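Local coordinates for protein proto-oncogene vav (Homo sapiens, PDB 6NEW) that probably promotes nucleotide exchange on Rac-type Rho GTPases through its DH domain, which is followed by PH and zinc-binding C1 domains, at residues E47-E52 against E99-L104; S314-L319 against E329-T334; N360-Q365 against H393-S398. All blocks are in the same frame, centred on the assembly; numbering follows the deposited sequence.

Interaction 1 of 3, residues E47-E52 against E99-L104; sequences EIQQTE and EMKEAL
Met100 lays its thioether across helix 47-52, with its terminal methyl over the backbone of Gln49. Its chain runs out with CG anti to the backbone N (chi1 180°) and bends only at the last torsion, which brings Met100 CE to 3.7 Å from Gln49 CA while the sulfur stays back, Met100 SD lying 3.8 Å from Ile48 CG2. The same methyl reaches the aliphatic root of Glu52, Met100 CE being 3.7 Å from Glu52 CB, so one methionine spans a full turn of the opposing helix.

Gln49 answers with an extended side chain that slides past Leu104 in the opposite direction. From CB to OE1 it passes Leu104 CD1, which is 3.7 Å from Gln49 OE1. On the other branch of the amide, Gln49 NE2 is 3.8 Å from Lys101 CG, the two side chains crossing at about a right angle.

The two segments run nearly antiparallel, at 156°, with their axes 10.9 Å apart, and they belong to the long helices 37-71 and 86-105 of the helical RhoGEF (DH) domain.

No hydrogen bond links the two segments: methyls, methylenes, a thioether and the Gln49 amide meet in van der Waals contact. The carboxylate of Glu52 is held by Arg178 and Tyr182, and by His93 on helix 86-105 itself, so a polar bond ties this helix pair just beyond the contact.

Interaction 2 of 3, residues S314-L319 against E329-T334; sequences SHMFLL and ELFFKT
Two backbone hydrogen bonds set the register of this antiparallel pair. Phe332 N donates to His315 O at 2.8 Å, and Leu330 N donates to Phe317 O at 3.0 Å. The return bond from Phe317 N to Leu330 O is weak, at 3.4 Å. Past the end of the ladder His315 ND1 makes another weak bond, to Lys333 O; the ring has Thr334 C over one face and Ser314 OG over the other, and its NE2 is taken by Asn310.

Met316 and Phe331 form a non-hydrogen-bonded pair. Met316 CB sits over the face of the Phe331 ring as a CH-pi contact, 4.1 Å from its centroid, and SD follows obliquely as a Met-aromatic contact. The sulfur also rests on Glu329, Met316 SD being 3.6 Å from Glu329 CB, and Leu318 runs alongside the same glutamate, pointing the same way.

Phe317, Leu330 and Phe332 gather on the other face of the sheet. With CG held between the backbone N and the carbonyl carbon (chi1 63°), the Phe317 ring leans over the neighbouring strand, where Phe317 CE1 meets Leu330 CD2 at 3.7 Å. The Phe317 and Phe332 rings lie near parallel, planes 20° apart, but are slid so far that they barely overlap, with centroids 5.4 Å apart.

These strands form the 315-321/327-332 hairpin of the PH domain, between strands 249-258 and 298-302. Helix 335-352 packs on the face carrying Phe317 and Phe332: Trp341 stacks on Phe332, Phe345 meets Phe317 at a steep angle, and Thr334 N-caps the helix through Leu337 N.

Interaction 3 of 3, residues N360-Q365 against H393-S398; sequences NGHDFQ and HRCRAS. With ZN (zinc ion), chain C.
One of the two zinc sites of the C1 domain, each built from three cysteines and a histidine, ties these segments together. His362 ND1 binds the zinc ion at 2.1 Å and Cys395 SG binds it at 2.3 Å; Cys392 and Cys410 complete the set. The sulfur lies at the edge of the imidazole, in its plane. On the far side of that ring NE2 is hydrogen-bonded to Pro408 O, a second-shell bond that fixes its rotation. Ala397 N donates to Cys395 SG, so the thiolate carries a backbone N-H as well as the metal.

Outside the metal shell, Arg394 reaches back across segment 360-365. Arg394 NH1 donates to Gly361 O at 2.8 Å; the oxygen lies in the guanidinium plane, though the donor stands above the carbonyl plane. A water accepts from the same NH1. Asp363 CB sits over the centre of the guanidinium face, 3.8 Å from Arg394 CZ, and Asp363 OD2 comes within 3.3 Å of His393 CE1, with carboxylate and imidazole planes nearly perpendicular. An alanine in place of Asp363 would probably leave the His393 ring without its carboxylate neighbour and take away the opposite charge that now lies near Arg394.

Asp363 OD2 and Arg394 NH2 are 4.4 Å apart with no N-H aimed at the oxygen, so their attraction is probably only diffuse, and the firm links are the metal bonds and the arginine-to-carbonyl bond.

How the interactions relate
The three contacts follow one another along the chain, each closing before the next opens, and each lies in a different domain: interaction 1 in the helical RhoGEF domain, interaction 2 in the PH domain, interaction 3 in the C1 domain. None touches another. Interactions 1 and 2 lie on opposite sides of the chain's centre, their centres about 60 Å apart; interaction 3 has its centre about 42 Å from that of interaction 1 and about 36 Å from that of interaction 2. The contacts differ in kind: van der Waals packing of two helices, a strand ladder with aromatic residues on both faces, and a zinc site, consistent with separately built modules in one exchange factor.

Interaction 1 of 3, residues E47-E52 against E99-L104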
# COMPACT_ATOMS: atom_id res chain seq x y z
N GLU A 47 9.71 14.39 -23.79
CA GLU A 47 8.92 14.62 -22.57
C GLU A 47 9.54 13.89 -21.39
O GLU A 47 9.75 14.50 -20.35
CB GLU A 47 7.45 14.22 -22.75
CG GLU A 47 6.52 15.03 -21.85
CD GLU A 47 5.10 14.51 -21.71
OE1 GLU A 47 4.50 14.11 -22.73
OE2 GLU A 47 4.58 14.54 -20.57
N ILE A 48 9.91 12.60 -21.57
CA ILE A 48 10.56 11.77 -20.55
C ILE A 48 11.83 12.45 -20.03
O ILE A 48 12.03 12.53 -18.81
CB ILE A 48 10.82 10.32 -21.08
CG1 ILE A 48 9.49 9.52 -21.13
CG2 ILE A 48 11.86 9.58 -20.24
CD1 ILE A 48 9.49 8.30 -22.04
N GLN A 49 12.66 12.98 -20.94
CA GLN A 49 13.92 13.67 -20.61
C GLN A 49 13.70 15.02 -19.94
O GLN A 49 14.27 15.26 -18.88
CB GLN A 49 14.79 13.82 -21.86
CG GLN A 49 16.24 14.15 -21.53
CD GLN A 49 17.09 14.47 -22.74
OE1 GLN A 49 16.76 14.14 -23.89
NE2 GLN A 49 18.23 15.10 -22.51
N GLN A 50 12.90 15.90 -20.56
CA GLN A 50 12.63 17.24 -20.05
C GLN A 50 11.93 17.24 -18.69
O GLN A 50 12.27 18.06 -17.84
CB GLN A 50 11.88 18.09 -21.09
CG GLN A 50 12.76 18.51 -22.27
CD GLN A 50 12.02 19.00 -23.50
OE1 GLN A 50 10.87 19.45 -23.45
NE2 GLN A 50 12.69 18.95 -24.65
N THR A 51 10.97 16.31 -18.48
CA THR A 51 10.27 16.21 -17.19
C THR A 51 11.22 15.71 -16.10
O THR A 51 11.13 16.19 -14.98
CB THR A 51 8.97 15.42 -17.27
OG1 THR A 51 9.23 14.09 -17.72
CG2 THR A 51 7.90 16.11 -18.13
N GLU A 52 12.16 14.79 -16.44
CA GLU A 52 13.16 14.28 -15.51
C GLU A 52 14.16 15.37 -15.14
O GLU A 52 14.61 15.39 -13.99
CB GLU A 52 13.88 13.04 -16.06
CG GLU A 52 14.68 12.27 -15.01
CD GLU A 52 13.90 11.74 -13.81
OE1 GLU A 52 12.74 11.31 -13.99
OE2 GLU A 52 14.47 11.72 -12.70
N GLU A 99 22.31 8.47 -16.55
CA GLU A 99 22.25 7.17 -17.23
C GLU A 99 21.15 7.14 -18.28
O GLU A 99 21.24 6.36 -19.23
CB GLU A 99 22.07 6.02 -16.23
CG GLU A 99 23.31 5.76 -15.39
CD GLU A 99 23.29 4.45 -14.63
OE1 GLU A 99 23.32 3.38 -15.28
OE2 GLU A 99 23.29 4.49 -13.38
N MET A 100 20.10 7.98 -18.11
CA MET A 100 18.99 8.12 -19.05
C MET A 100 19.48 8.94 -20.24
O MET A 100 19.24 8.52 -21.38
CB MET A 100 17.77 8.79 -18.39
CG MET A 100 16.58 8.97 -19.33
SD MET A 100 15.29 10.08 -18.73
CE MET A 100 16.20 11.54 -18.57
N LYS A 101 20.17 10.07 -19.98
CA LYS A 101 20.75 10.95 -21.01
C LYS A 101 21.73 10.17 -21.90
O LYS A 101 21.70 10.33 -23.12
CB LYS A 101 21.43 12.18 -20.37
CG LYS A 101 20.46 13.31 -20.06
CD LYS A 101 21.20 14.49 -19.46
CE LYS A 101 20.28 15.64 -19.12
NZ LYS A 101 20.95 16.61 -18.20
N GLU A 102 22.55 9.28 -21.29
CA GLU A 102 23.50 8.40 -21.99
C GLU A 102 22.75 7.39 -22.86
O GLU A 102 23.17 7.14 -23.99
CB GLU A 102 24.42 7.66 -21.00
CG GLU A 102 25.51 8.53 -20.40
CD GLU A 102 25.91 8.21 -18.97
OE1 GLU A 102 25.87 7.02 -18.58
OE2 GLU A 102 26.29 9.16 -18.24
N ALA A 103 21.64 6.83 -22.35
CA ALA A 103 20.80 5.87 -23.08
C ALA A 103 20.08 6.55 -24.25
O ALA A 103 19.96 5.95 -25.32
CB ALA A 103 19.80 5.22 -22.14
N LEU A 104 19.62 7.81 -24.06
CA LEU A 104 18.92 8.59 -25.09
C LEU A 104 19.86 9.06 -26.20
O LEU A 104 19.42 9.21 -27.35
CB LEU A 104 18.17 9.79 -24.48
CG LEU A 104 16.95 9.47 -23.61
CD1 LEU A 104 16.59 10.64 -22.72
CD2 LEU A 104 15.75 9.08 -24.44

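Interaction 2 of 3, residues S314-L319 against E329-T334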
# COMPACT_ATOMS: atom_id res chain seq x y z
N SER A 314 -33.14 -10.71 13.83
CA SER A 314 -33.46 -12.09 13.46
C SER A 314 -32.53 -12.63 12.36
O SER A 314 -32.58 -13.82 12.04
CB SER A 314 -34.92 -12.20 13.01
OG SER A 314 -35.10 -11.63 11.73
N HIS A 315 -31.70 -11.77 11.79
CA HIS A 315 -30.80 -12.13 10.71
C HIS A 315 -29.55 -12.82 11.22
O HIS A 315 -28.69 -12.19 11.85
CB HIS A 315 -30.51 -10.90 9.86
CG HIS A 315 -31.76 -10.17 9.49
ND1 HIS A 315 -32.23 -9.12 10.26
CD2 HIS A 315 -32.63 -10.41 8.49
CE1 HIS A 315 -33.34 -8.72 9.67
NE2 HIS A 315 -33.64 -9.48 8.61
N MET A 316 -29.47 -14.13 10.96
CA MET A 316 -28.38 -14.96 11.43
C MET A 316 -27.65 -15.80 10.36
O MET A 316 -28.18 -16.11 9.30
CB MET A 316 -28.88 -15.89 12.56
CG MET A 316 -28.09 -17.18 12.65
SD MET A 316 -28.56 -18.50 13.76
CE MET A 316 -30.28 -18.78 13.28
N PHE A 317 -26.42 -16.18 10.70
CA PHE A 317 -25.54 -17.15 10.08
C PHE A 317 -24.81 -17.81 11.22
O PHE A 317 -24.76 -17.26 12.33
CB PHE A 317 -24.61 -16.59 9.01
CG PHE A 317 -23.58 -15.56 9.37
CD1 PHE A 317 -22.32 -15.94 9.84
CD2 PHE A 317 -23.80 -14.21 9.11
CE1 PHE A 317 -21.34 -14.99 10.13
CE2 PHE A 317 -22.81 -13.26 9.38
CZ PHE A 317 -21.60 -13.65 9.91
N LEU A 318 -24.31 -19.03 10.97
CA LEU A 318 -23.59 -19.86 11.93
C LEU A 318 -22.10 -19.79 11.68
O LEU A 318 -21.66 -19.67 10.54
CB LEU A 318 -24.06 -21.33 11.83
CG LEU A 318 -25.58 -21.59 11.81
CD1 LEU A 318 -25.90 -22.95 11.18
CD2 LEU A 318 -26.17 -21.49 13.21
N LEU A 319 -21.33 -19.86 12.76
CA LEU A 319 -19.88 -19.85 12.77
C LEU A 319 -19.51 -21.09 13.58
O LEU A 319 -19.66 -21.12 14.80
CB LEU A 319 -19.34 -18.53 13.38
CG LEU A 319 -17.80 -18.42 13.56
CD1 LEU A 319 -17.09 -18.39 12.22
CD2 LEU A 319 -17.44 -17.20 14.34
N GLU A 329 -23.97 -18.65 16.91
CA GLU A 329 -25.09 -18.13 16.12
C GLU A 329 -24.91 -16.62 16.19
O GLU A 329 -24.83 -16.07 17.28
CB GLU A 329 -26.46 -18.50 16.71
CG GLU A 329 -26.80 -19.99 16.72
CD GLU A 329 -28.27 -20.24 16.99
OE1 GLU A 329 -28.87 -19.47 17.78
OE2 GLU A 329 -28.83 -21.21 16.43
N LEU A 330 -24.79 -15.98 15.04
CA LEU A 330 -24.48 -14.57 14.97
C LEU A 330 -25.68 -13.83 14.45
O LEU A 330 -26.11 -14.08 13.31
CB LEU A 330 -23.22 -14.35 14.08
CG LEU A 330 -21.81 -14.35 14.74
CD1 LEU A 330 -21.59 -15.52 15.65
CD2 LEU A 330 -20.73 -14.40 13.70
N PHE A 331 -26.23 -12.93 15.28
CA PHE A 331 -27.43 -12.17 14.92
C PHE A 331 -27.11 -10.71 14.67
O PHE A 331 -26.50 -10.05 15.52
CB PHE A 331 -28.54 -12.30 15.98
CG PHE A 331 -29.03 -13.70 16.24
CD1 PHE A 331 -28.38 -14.52 17.16
CD2 PHE A 331 -30.17 -14.18 15.61
CE1 PHE A 331 -28.85 -15.81 17.41
CE2 PHE A 331 -30.64 -15.47 15.86
CZ PHE A 331 -29.97 -16.28 16.74
N PHE A 332 -27.54 -10.21 13.51
CA PHE A 332 -27.36 -8.83 13.08
C PHE A 332 -28.73 -8.12 13.06
O PHE A 332 -29.76 -8.79 12.90
CB PHE A 332 -26.62 -8.78 11.73
CG PHE A 332 -25.27 -9.43 11.90
CD1 PHE A 332 -24.22 -8.73 12.48
CD2 PHE A 332 -25.09 -10.78 11.60
CE1 PHE A 332 -23.01 -9.37 12.73
CE2 PHE A 332 -23.89 -11.41 11.88
CZ PHE A 332 -22.84 -10.70 12.41
N LYS A 333 -28.74 -6.79 13.29
CA LYS A 333 -29.97 -6.01 13.35
C LYS A 333 -30.73 -6.03 12.03
O LYS A 333 -31.94 -6.22 12.05
CB LYS A 333 -29.74 -4.58 13.87
CG LYS A 333 -30.93 -4.07 14.68
CD LYS A 333 -30.79 -2.62 15.09
CE LYS A 333 -31.84 -2.29 16.13
NZ LYS A 333 -32.23 -0.86 16.08
N THR A 334 -30.02 -5.93 10.90
CA THR A 334 -30.62 -5.95 9.56
C THR A 334 -30.08 -7.09 8.68
O THR A 334 -29.10 -7.74 9.03
CB THR A 334 -30.40 -4.62 8.83
OG1 THR A 334 -29.01 -4.43 8.55
CG2 THR A 334 -30.97 -3.43 9.59

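Interaction 3 of 3, residues N360-Q365 against H393-S398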
# COMPACT_ATOMS: atom_id res chain seq x y z
N ASN A 360 0.63 -28.22 -6.12
CA ASN A 360 1.95 -28.74 -6.46
C ASN A 360 2.90 -28.91 -5.27
O ASN A 360 4.06 -28.48 -5.34
CB ASN A 360 2.59 -27.85 -7.56
CG ASN A 360 1.66 -27.49 -8.70
OD1 ASN A 360 1.41 -26.31 -8.98
ND2 ASN A 360 1.09 -28.49 -9.35
N GLY A 361 2.41 -29.52 -4.19
CA GLY A 361 3.22 -29.80 -3.00
C GLY A 361 3.42 -28.69 -1.98
O GLY A 361 4.04 -28.91 -0.94
N HIS A 362 2.94 -27.49 -2.26
CA HIS A 362 3.15 -26.39 -1.33
C HIS A 362 2.16 -26.39 -0.17
O HIS A 362 1.24 -27.22 -0.10
CB HIS A 362 3.06 -25.05 -2.08
CG HIS A 362 4.05 -24.88 -3.20
ND1 HIS A 362 5.40 -24.68 -2.95
CD2 HIS A 362 3.83 -24.82 -4.54
CE1 HIS A 362 5.95 -24.51 -4.14
NE2 HIS A 362 5.05 -24.60 -5.12
N ASP A 363 2.39 -25.45 0.75
CA ASP A 363 1.52 -25.10 1.87
C ASP A 363 1.69 -23.60 2.07
O ASP A 363 2.48 -23.15 2.91
CB ASP A 363 1.80 -25.92 3.15
CG ASP A 363 0.77 -25.67 4.26
OD1 ASP A 363 -0.35 -25.19 3.94
OD2 ASP A 363 1.10 -25.93 5.44
N PHE A 364 1.00 -22.84 1.22
CA PHE A 364 1.07 -21.39 1.24
C PHE A 364 0.26 -20.84 2.36
O PHE A 364 -0.93 -21.14 2.49
CB PHE A 364 0.63 -20.77 -0.11
CG PHE A 364 1.64 -20.92 -1.23
CD1 PHE A 364 2.83 -20.19 -1.21
CD2 PHE A 364 1.39 -21.74 -2.31
CE1 PHE A 364 3.74 -20.28 -2.26
CE2 PHE A 364 2.29 -21.82 -3.38
CZ PHE A 364 3.47 -21.11 -3.33
N GLN A 365 0.91 -20.02 3.19
CA GLN A 365 0.25 -19.38 4.31
C GLN A 365 0.54 -17.91 4.25
O GLN A 365 1.57 -17.53 3.71
CB GLN A 365 0.72 -19.96 5.65
CG GLN A 365 0.23 -21.39 5.92
CD GLN A 365 0.98 -22.11 7.02
OE1 GLN A 365 1.77 -21.53 7.78
NE2 GLN A 365 0.74 -23.41 7.12
N HIS A 393 5.84 -22.63 3.82
CA HIS A 393 6.79 -22.84 4.92
C HIS A 393 7.83 -23.96 4.62
O HIS A 393 8.94 -23.91 5.15
CB HIS A 393 6.06 -23.06 6.26
CG HIS A 393 5.51 -24.44 6.44
ND1 HIS A 393 4.57 -24.96 5.57
CD2 HIS A 393 5.81 -25.37 7.38
CE1 HIS A 393 4.33 -26.19 6.00
NE2 HIS A 393 5.04 -26.48 7.09
N ARG A 394 7.49 -24.91 3.71
CA ARG A 394 8.36 -26.01 3.28
C ARG A 394 9.52 -25.58 2.39
O ARG A 394 10.67 -25.91 2.70
CB ARG A 394 7.56 -27.08 2.54
CG ARG A 394 6.62 -27.85 3.40
CD ARG A 394 5.47 -28.31 2.55
NE ARG A 394 4.39 -28.81 3.38
CZ ARG A 394 3.29 -29.38 2.90
NH1 ARG A 394 3.11 -29.50 1.59
NH2 ARG A 394 2.35 -29.83 3.73
N CYS A 395 9.23 -24.91 1.26
CA CYS A 395 10.28 -24.52 0.30
C CYS A 395 10.70 -23.07 0.42
O CYS A 395 11.66 -22.66 -0.24
CB CYS A 395 9.84 -24.85 -1.12
SG CYS A 395 8.57 -23.75 -1.78
N ARG A 396 9.93 -22.27 1.20
CA ARG A 396 10.13 -20.84 1.46
C ARG A 396 9.88 -19.98 0.20
O ARG A 396 10.26 -18.81 0.18
CB ARG A 396 11.50 -20.55 2.14
CG ARG A 396 11.67 -21.35 3.44
CD ARG A 396 13.01 -21.15 4.09
NE ARG A 396 12.89 -20.18 5.19
CZ ARG A 396 13.31 -18.91 5.11
NH1 ARG A 396 13.15 -18.09 6.14
NH2 ARG A 396 13.89 -18.47 4.00
N ALA A 397 9.15 -20.54 -0.79
CA ALA A 397 8.75 -19.76 -1.96
C ALA A 397 7.71 -18.71 -1.53
O ALA A 397 6.79 -19.01 -0.75
CB ALA A 397 8.16 -20.64 -3.04
N SER A 398 7.93 -17.48 -1.96
CA SER A 398 7.10 -16.33 -1.71
C SER A 398 6.26 -16.10 -2.97
O SER A 398 6.74 -16.39 -4.05
CB SER A 398 8.00 -15.13 -1.45
OG SER A 398 8.82 -14.87 -2.58
ZN ZN C . 6.73 -25.09 -1.35
O HOH W 1 0.68 -30.43 0.84